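PDB 1PXZ: pectate lyase 1 from Juniperus ashei, which cleaves pectate, a (1->4)-alpha-D-galacturonan, by elimination with low activity, using a calcium ion as cofactor, and is the major allergen of mountain cedar pollen. Local coordinates for residues V26-S31 and S212-V217; V238-N243 and P259-E264; N266-P271 and T299-I304. All coordinates share one frame; numbering follows the deposited sequence.

Interaction 1 (V26-S31 and S212-V217); sequences VGFGSS and SMKVTV
Phe-28 lays one face of its ring over the CB of Lys-214, clamping the N-terminal loop 26-31 onto the outer surface of the parallel beta-helix of this pectate lyase, at strand 214-217. The contact is a CH-pi interaction of nearly ideal geometry: Lys-214 CB stands 3.6 Å from the centroid of the Phe-28 ring, only 7° off the ring normal. Farther along the lysine, CD comes within 3.8 Å of Phe-28 CE1, so the aliphatic chain crosses the ring obliquely before the amino end turns off from it. With CG anti to its carbonyl carbon, Phe-28 swings the ring down over the strand, and CD2 approaches the Val-215 amide N at 3.5 Å. Tyr-321 also meets this ring, with the planes inclined at about 60°.

Beside the aromatic contact, Thr-216 supplies the polar grip. Its OG1, anti to the carbonyl carbon, takes a nearly straight hydrogen bond from the backbone N of Phe-28, 2.9 Å long with 165° at the hydrogen. The hydroxyl group of Thr-216 is also hydrogen-bonded to Tyr-321 OH, so two bonds satisfy this buried group. Val-215 points the other way, toward Ile-187 and Leu-201 inside the coil. Gly-27 has backbone angles and a close neighbour that would both crowd a CB: its CA lies 3.3 Å from Thr-216 OG1.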
loop_
_atom_site.group_PDB
_atom_site.type_symbol
_atom_site.label_atom_id
_atom_site.label_comp_id
_atom_site.label_asym_id
_atom_site.label_seq_id
_atom_site.Cartn_x
_atom_site.Cartn_y
_atom_site.Cartn_z
ATOM N N VAL A 26 12.076 3.960 2.785
ATOM C CA VAL A 26 12.650 3.122 3.835
ATOM C C VAL A 26 11.945 1.763 3.806
ATOM O O VAL A 26 10.913 1.597 3.144
ATOM C CB VAL A 26 12.587 3.708 5.258
ATOM C CG1 VAL A 26 13.282 5.076 5.288
ATOM C CG2 VAL A 26 11.171 3.848 5.786
ATOM N N GLY A 27 12.514 0.770 4.507
ATOM C CA GLY A 27 11.828 -0.516 4.531
ATOM C C GLY A 27 12.153 -1.338 3.302
ATOM O O GLY A 27 13.077 -0.995 2.566
ATOM N N PHE A 28 11.381 -2.388 3.104
ATOM C CA PHE A 28 11.697 -3.308 2.037
ATOM C C PHE A 28 11.526 -2.700 0.650
ATOM O O PHE A 28 12.119 -3.220 -0.298
ATOM C CB PHE A 28 10.833 -4.564 2.175
ATOM C CG PHE A 28 11.205 -5.430 3.380
ATOM C CD1 PHE A 28 12.483 -5.926 3.504
ATOM C CD2 PHE A 28 10.257 -5.703 4.345
ATOM C CE1 PHE A 28 12.849 -6.706 4.594
ATOM C CE2 PHE A 28 10.616 -6.485 5.440
ATOM C CZ PHE A 28 11.891 -6.977 5.555
ATOM N N GLY A 29 10.733 -1.629 0.506
ATOM C CA GLY A 29 10.669 -1.059 -0.845
ATOM C C GLY A 29 11.658 0.073 -1.011
ATOM O O GLY A 29 11.476 0.940 -1.882
ATOM N N SER A 30 12.731 0.121 -0.214
ATOM C CA SER A 30 13.617 1.275 -0.276
ATOM C C SER A 30 14.361 1.430 -1.603
ATOM O O SER A 30 14.828 2.549 -1.871
ATOM C CB SER A 30 14.696 1.231 0.838
ATOM O OG SER A 30 15.615 0.206 0.475
ATOM N N SER A 31 14.485 0.398 -2.416
ATOM C CA SER A 31 15.185 0.447 -3.696
ATOM C C SER A 31 14.294 0.971 -4.816
ATOM O O SER A 31 14.773 1.138 -5.943
ATOM C CB SER A 31 15.681 -0.949 -4.134
ATOM O OG SER A 31 16.736 -1.337 -3.262
ATOM N N SER A 212 8.591 -15.905 0.300
ATOM C CA SER A 212 9.656 -14.926 0.107
ATOM C C SER A 212 9.154 -13.485 0.134
ATOM O O SER A 212 9.955 -12.565 -0.019
ATOM C CB SER A 212 10.372 -15.153 -1.238
ATOM O OG SER A 212 9.396 -15.266 -2.267
ATOM N N MET A 213 7.849 -13.286 0.306
ATOM C CA MET A 213 7.353 -11.904 0.303
ATOM C C MET A 213 7.842 -11.129 1.513
ATOM O O MET A 213 7.727 -11.630 2.637
ATOM C CB MET A 213 5.829 -11.928 0.265
ATOM C CG MET A 213 5.147 -10.577 0.427
ATOM S SD MET A 213 3.349 -10.808 0.435
ATOM C CE MET A 213 3.141 -11.752 1.950
ATOM N N LYS A 214 8.373 -9.932 1.295
ATOM C CA LYS A 214 8.769 -9.042 2.379
ATOM C C LYS A 214 8.109 -7.679 2.188
ATOM O O LYS A 214 8.301 -7.108 1.109
ATOM C CB LYS A 214 10.287 -8.890 2.440
ATOM C CG LYS A 214 10.996 -10.244 2.639
ATOM C CD LYS A 214 12.511 -9.993 2.660
ATOM C CE LYS A 214 13.246 -11.124 3.364
ATOM N NZ LYS A 214 12.972 -12.433 2.705
ATOM N N VAL A 215 7.354 -7.240 3.186
ATOM C CA VAL A 215 6.596 -5.990 3.060
ATOM C C VAL A 215 6.705 -5.121 4.307
ATOM O O VAL A 215 6.627 -5.669 5.414
ATOM C CB VAL A 215 5.099 -6.251 2.811
ATOM C CG1 VAL A 215 4.349 -4.917 2.781
ATOM C CG2 VAL A 215 4.900 -7.015 1.507
ATOM N N THR A 216 6.860 -3.811 4.127
ATOM C CA THR A 216 6.941 -2.870 5.246
ATOM C C THR A 216 5.646 -2.050 5.258
ATOM O O THR A 216 5.330 -1.493 4.204
ATOM C CB THR A 216 8.146 -1.914 5.151
ATOM O OG1 THR A 216 9.369 -2.666 5.164
ATOM C CG2 THR A 216 8.224 -0.964 6.343
ATOM N N VAL A 217 4.974 -2.048 6.403
ATOM C CA VAL A 217 3.759 -1.208 6.525
ATOM C C VAL A 217 4.049 -0.163 7.586
ATOM O O VAL A 217 4.060 -0.570 8.768
ATOM C CB VAL A 217 2.534 -2.058 6.881
ATOM C CG1 VAL A 217 1.301 -1.171 7.102
ATOM C CG2 VAL A 217 2.271 -3.082 5.793
#

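Interaction 2 (V238-N243 and P259-E264); sequences VHVANN and PTILSE
The imidazole of His-239 and the carboxylate of Glu-264 approach obliquely, their planes 56° apart, on the outer face of two neighbouring parallel strands, 238-241 and 260-264, in successive coils of the beta-helix. His-239 CG is anti to its backbone N (chi1 -175°), and Glu-264 is extended through chi2, so both side chains leave the sheet and meet edge to tip. His-239 NE2 donates to Glu-264 OE1 over 3.0 Å with 152° at the hydrogen; the acceptor lies near the ring plane and offers its anti lone pair. Tyr-321 OH bonds to the other ring nitrogen, ND1, which fixes the ring rotation, while Arg-300 forms a salt bridge with Glu-264 OE2. The carboxylate would favour a positively charged imidazole, and the arginine probably tempers that effect.

Leu-262 crosses His-239 at about a right angle, its CB 4.0 Å from CD2, and Ala-241 CB sits over one face of the ring, toward the rim. On the inner face, Val-240 and Ile-261 touch loosely through their CG2 methyls, 4.5 Å apart. The strands run nearly parallel, and the backbone bonds alternate regularly: Val-238 N to Thr-260 O, Leu-262 N to Val-238 O, Val-240 N to Leu-262 O and Glu-264 N to Val-240 O. Past the strand end, Asn-242 N still reaches Glu-264 O at 3.0 Å.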
loop_
_atom_site.group_PDB
_atom_site.type_symbol
_atom_site.label_atom_id
_atom_site.label_comp_id
_atom_site.label_asym_id
_atom_site.label_seq_id
_atom_site.Cartn_x
_atom_site.Cartn_y
_atom_site.Cartn_z
ATOM N N VAL A 238 5.899 -9.526 7.311
ATOM C CA VAL A 238 5.441 -8.140 7.258
ATOM C C VAL A 238 5.912 -7.394 8.504
ATOM O O VAL A 238 5.622 -7.859 9.607
ATOM C CB VAL A 238 3.910 -7.996 7.191
ATOM C CG1 VAL A 238 3.582 -6.537 6.855
ATOM C CG2 VAL A 238 3.287 -8.934 6.185
ATOM N N HIS A 239 6.589 -6.280 8.312
ATOM C CA HIS A 239 6.967 -5.388 9.398
ATOM C C HIS A 239 5.926 -4.272 9.520
ATOM O O HIS A 239 5.797 -3.457 8.605
ATOM C CB HIS A 239 8.374 -4.829 9.169
ATOM C CG HIS A 239 8.913 -3.991 10.277
ATOM N ND1 HIS A 239 9.729 -2.907 10.084
ATOM C CD2 HIS A 239 8.713 -4.115 11.625
ATOM C CE1 HIS A 239 10.033 -2.366 11.256
ATOM N NE2 HIS A 239 9.433 -3.083 12.209
ATOM N N VAL A 240 5.192 -4.254 10.613
ATOM C CA VAL A 240 4.126 -3.258 10.825
ATOM C C VAL A 240 4.596 -2.245 11.852
ATOM O O VAL A 240 4.589 -2.561 13.044
ATOM C CB VAL A 240 2.819 -3.932 11.265
ATOM C CG1 VAL A 240 1.675 -2.918 11.392
ATOM C CG2 VAL A 240 2.383 -5.012 10.278
ATOM N N ALA A 241 5.023 -1.047 11.418
ATOM C CA ALA A 241 5.733 -0.148 12.317
ATOM C C ALA A 241 5.198 1.273 12.402
ATOM O O ALA A 241 5.012 1.906 11.356
ATOM C CB ALA A 241 7.193 -0.058 11.835
ATOM N N ASN A 242 4.981 1.819 13.589
ATOM C CA ASN A 242 4.584 3.206 13.805
ATOM C C ASN A 242 3.358 3.606 12.971
ATOM O O ASN A 242 3.304 4.684 12.372
ATOM C CB ASN A 242 5.752 4.131 13.507
ATOM C CG ASN A 242 6.693 4.221 14.697
ATOM O OD1 ASN A 242 6.381 3.887 15.847
ATOM N ND2 ASN A 242 7.873 4.706 14.389
ATOM N N ASN A 243 2.365 2.710 12.974
ATOM C CA ASN A 243 1.067 3.060 12.397
ATOM C C ASN A 243 0.075 3.430 13.497
ATOM O O ASN A 243 0.268 3.006 14.633
ATOM C CB ASN A 243 0.496 1.885 11.615
ATOM C CG ASN A 243 1.460 1.252 10.630
ATOM O OD1 ASN A 243 2.156 0.266 10.892
ATOM N ND2 ASN A 243 1.465 1.847 9.444
ATOM N N PRO A 259 2.270 -16.569 8.550
ATOM C CA PRO A 259 3.053 -15.370 8.212
ATOM C C PRO A 259 3.873 -14.999 9.443
ATOM O O PRO A 259 3.514 -15.341 10.582
ATOM C CB PRO A 259 1.953 -14.332 7.930
ATOM C CG PRO A 259 0.905 -14.711 8.934
ATOM C CD PRO A 259 0.895 -16.230 8.928
ATOM N N THR A 260 4.966 -14.294 9.204
ATOM C CA THR A 260 5.747 -13.645 10.239
ATOM C C THR A 260 5.307 -12.187 10.305
ATOM O O THR A 260 5.433 -11.454 9.333
ATOM C CB THR A 260 7.266 -13.746 9.958
ATOM O OG1 THR A 260 7.559 -15.155 9.941
ATOM C CG2 THR A 260 8.084 -13.083 11.052
ATOM N N ILE A 261 4.793 -11.792 11.450
ATOM C CA ILE A 261 4.289 -10.446 11.659
ATOM C C ILE A 261 5.031 -9.777 12.802
ATOM O O ILE A 261 4.940 -10.212 13.938
ATOM C CB ILE A 261 2.761 -10.459 11.924
ATOM C CG1 ILE A 261 2.013 -11.113 10.767
ATOM C CG2 ILE A 261 2.315 -9.040 12.242
ATOM C CD1 ILE A 261 0.515 -11.302 10.936
ATOM N N LEU A 262 5.764 -8.722 12.466
ATOM C CA LEU A 262 6.546 -7.943 13.399
ATOM C C LEU A 262 5.888 -6.587 13.609
ATOM O O LEU A 262 6.073 -5.651 12.836
ATOM C CB LEU A 262 7.998 -7.827 12.929
ATOM C CG LEU A 262 8.636 -9.182 12.540
ATOM C CD1 LEU A 262 10.102 -8.984 12.181
ATOM C CD2 LEU A 262 8.491 -10.208 13.660
ATOM N N SER A 263 5.097 -6.536 14.689
ATOM C CA SER A 263 4.405 -5.315 15.077
ATOM C C SER A 263 5.287 -4.503 16.019
ATOM O O SER A 263 5.666 -5.010 17.070
ATOM C CB SER A 263 3.070 -5.664 15.741
ATOM O OG SER A 263 2.482 -4.497 16.306
ATOM N N GLU A 264 5.635 -3.272 15.642
ATOM C CA GLU A 264 6.520 -2.453 16.467
ATOM C C GLU A 264 6.086 -1.006 16.516
ATOM O O GLU A 264 5.926 -0.382 15.455
ATOM C CB GLU A 264 7.921 -2.582 15.851
ATOM C CG GLU A 264 9.026 -1.858 16.590
ATOM C CD GLU A 264 10.409 -2.156 16.038
ATOM O OE1 GLU A 264 10.532 -2.763 14.946
ATOM O OE2 GLU A 264 11.373 -1.750 16.735
#

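Interaction 3 (N266-P271 and T299-I304); sequences NSFTAP and TRDAFI
Asn-266 and Phe-268 are buried and, with Asp-301, make the tightly held side of this contact, where strands 267-269 and 302-304 pair in parallel in the last coils of the beta-helix. Asp-301 OD1 accepts the backbone N-H of Asn-266 at 2.8 Å through its anti lone pair, and its other oxygen, OD2, is held by Ser-298 OG and Ser-263 OG. Three bonds thus grip the carboxylate and fix its rotation. Asn-266 lies alongside, pointing the same way, with its amide 34° from the carboxylate plane; ND2 bonds to Val-240 O and OD1 to Asn-243 N in the preceding coil, so the buried amide is satisfied at both ends.

Phe-268 turns its edge to this acid: CE2 lies 3.6 Å from Asp-301 OD2, in the plane of the ring, with the ring and carboxylate planes 83° apart. Phe-303 runs side by side with Phe-268, both with CG anti to the carbonyl carbon. Their planes differ by 21° but are slid apart, so overlap is slight, and the closest atoms are Phe-268 CD2 and Phe-303 CE1 at 3.6 Å. Tyr-245 meets the Phe-268 ring as well, extending the aromatic row into the preceding coil.

The face bearing Ser-267, Thr-269, Ala-302 and Ile-304 is the solvent side. Ile-304, exposed yet close-lying, belongs to an IgE-binding region (residues 296-306), positive in three of seven patients tested. Its CG1 lies beside the backbone N and the chain runs on extended, which puts CD1 against Thr-269 OG1 at 3.4 Å and Ser-267 OG at 3.7 Å. Beneath it the backbone remains regular: Ile-304 N donates to Phe-268 O, and Ala-270 N closes the pairing on Ile-304 O at 3.1 Å.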
loop_
_atom_site.group_PDB
_atom_site.type_symbol
_atom_site.label_atom_id
_atom_site.label_comp_id
_atom_site.label_asym_id
_atom_site.label_seq_id
_atom_site.Cartn_x
_atom_site.Cartn_y
_atom_site.Cartn_z
ATOM N N ASN A 266 3.281 0.500 17.127
ATOM C CA ASN A 266 1.936 0.868 16.672
ATOM C C ASN A 266 1.099 1.407 17.820
ATOM O O ASN A 266 1.424 1.126 18.980
ATOM C CB ASN A 266 1.261 -0.365 16.059
ATOM C CG ASN A 266 2.023 -0.821 14.825
ATOM O OD1 ASN A 266 2.109 -0.045 13.864
ATOM N ND2 ASN A 266 2.552 -2.032 14.842
ATOM N N SER A 267 0.038 2.149 17.527
ATOM C CA SER A 267 -0.883 2.570 18.588
ATOM C C SER A 267 -2.268 2.034 18.225
ATOM O O SER A 267 -2.797 2.317 17.143
ATOM C CB SER A 267 -0.887 4.079 18.750
ATOM O OG SER A 267 -1.901 4.501 19.668
ATOM N N PHE A 268 -2.842 1.223 19.114
ATOM C CA PHE A 268 -4.090 0.538 18.811
ATOM C C PHE A 268 -5.176 1.029 19.768
ATOM O O PHE A 268 -5.003 0.864 20.981
ATOM C CB PHE A 268 -3.932 -0.972 18.944
ATOM C CG PHE A 268 -2.869 -1.690 18.134
ATOM C CD1 PHE A 268 -3.059 -1.968 16.782
ATOM C CD2 PHE A 268 -1.673 -2.092 18.730
ATOM C CE1 PHE A 268 -2.063 -2.636 16.077
ATOM C CE2 PHE A 268 -0.686 -2.764 18.027
ATOM C CZ PHE A 268 -0.884 -3.055 16.681
ATOM N N THR A 269 -6.245 1.607 19.247
ATOM C CA THR A 269 -7.400 2.004 20.067
ATOM C C THR A 269 -8.544 1.047 19.798
ATOM O O THR A 269 -9.105 1.007 18.697
ATOM C CB THR A 269 -7.796 3.463 19.772
ATOM O OG1 THR A 269 -6.695 4.310 20.111
ATOM C CG2 THR A 269 -8.994 3.860 20.627
ATOM N N ALA A 270 -8.926 0.201 20.748
ATOM C CA ALA A 270 -9.953 -0.820 20.563
ATOM C C ALA A 270 -11.369 -0.247 20.536
ATOM O O ALA A 270 -11.625 0.803 21.128
ATOM C CB ALA A 270 -9.922 -1.896 21.666
ATOM N N PRO A 271 -12.278 -0.938 19.845
ATOM C CA PRO A 271 -13.700 -0.573 19.930
ATOM C C PRO A 271 -14.191 -0.874 21.346
ATOM O O PRO A 271 -13.440 -1.429 22.153
ATOM C CB PRO A 271 -14.422 -1.501 18.973
ATOM C CG PRO A 271 -13.391 -2.336 18.326
ATOM C CD PRO A 271 -12.051 -2.075 18.959
ATOM N N THR A 299 6.286 -5.264 19.827
ATOM C CA THR A 299 7.350 -4.544 20.503
ATOM C C THR A 299 7.063 -3.064 20.659
ATOM O O THR A 299 6.896 -2.402 19.623
ATOM C CB THR A 299 8.662 -4.677 19.685
ATOM O OG1 THR A 299 8.886 -6.082 19.435
ATOM C CG2 THR A 299 9.850 -4.128 20.447
ATOM N N ARG A 300 7.026 -2.527 21.863
ATOM C CA ARG A 300 6.793 -1.113 22.156
ATOM C C ARG A 300 5.522 -0.568 21.509
ATOM O O ARG A 300 5.444 0.611 21.175
ATOM C CB ARG A 300 8.013 -0.272 21.737
ATOM C CG ARG A 300 9.274 -0.794 22.449
ATOM C CD ARG A 300 10.514 0.012 22.136
ATOM N NE ARG A 300 10.945 -0.223 20.756
ATOM C CZ ARG A 300 11.154 0.733 19.858
ATOM N NH1 ARG A 300 10.985 2.006 20.176
ATOM N NH2 ARG A 300 11.541 0.400 18.633
ATOM N N ASP A 301 4.539 -1.432 21.345
ATOM C CA ASP A 301 3.197 -1.026 20.899
ATOM C C ASP A 301 2.504 -0.285 22.022
ATOM O O ASP A 301 2.832 -0.448 23.196
ATOM C CB ASP A 301 2.392 -2.245 20.469
ATOM C CG ASP A 301 2.774 -2.827 19.113
ATOM O OD1 ASP A 301 3.260 -2.066 18.240
ATOM O OD2 ASP A 301 2.584 -4.052 18.893
ATOM N N ALA A 302 1.533 0.558 21.688
ATOM C CA ALA A 302 0.717 1.215 22.713
ATOM C C ALA A 302 -0.726 0.728 22.588
ATOM O O ALA A 302 -1.149 0.495 21.446
ATOM C CB ALA A 302 0.821 2.718 22.603
ATOM N N PHE A 303 -1.443 0.576 23.700
ATOM C CA PHE A 303 -2.772 -0.033 23.674
ATOM C C PHE A 303 -3.761 0.862 24.404
ATOM O O PHE A 303 -3.538 1.238 25.542
ATOM C CB PHE A 303 -2.805 -1.433 24.321
ATOM C CG PHE A 303 -1.863 -2.382 23.591
ATOM C CD1 PHE A 303 -2.293 -3.062 22.477
ATOM C CD2 PHE A 303 -0.558 -2.574 24.012
ATOM C CE1 PHE A 303 -1.439 -3.903 21.786
ATOM C CE2 PHE A 303 0.313 -3.408 23.336
ATOM C CZ PHE A 303 -0.135 -4.076 22.217
ATOM N N ILE A 304 -4.846 1.202 23.728
ATOM C CA ILE A 304 -5.809 2.132 24.312
ATOM C C ILE A 304 -7.174 1.460 24.352
ATOM O O ILE A 304 -7.514 0.635 23.494
ATOM C CB ILE A 304 -5.813 3.422 23.481
ATOM C CG1 ILE A 304 -4.446 4.120 23.454
ATOM C CG2 ILE A 304 -6.898 4.377 23.947
ATOM C CD1 ILE A 304 -4.322 5.195 22.395
#

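Overall arrangement
From the N terminus, interaction 1 closes the longest loop, bringing residues 26-31 back against strand 214-218 after 180 intervening residues that include many beta-helix strands. Interactions 2 and 3 then follow in series, closing short circuits of 15 and 27 residues respectively; none of the three nests or crosses. Interactions 1 and 2 involve the stack of strands 214-218, 237-241 and 260-264, where Val-217 probably bonds to His-239 and Ala-241. Interaction 3 lies past the turn, on the stack of 267-269 and 302-304, and is tied to interaction 2 by the pairs Ser-263 with Asp-301 and Val-240 with Asn-266. Interactions 1 and 3, their centres about 23 Å apart, do not touch.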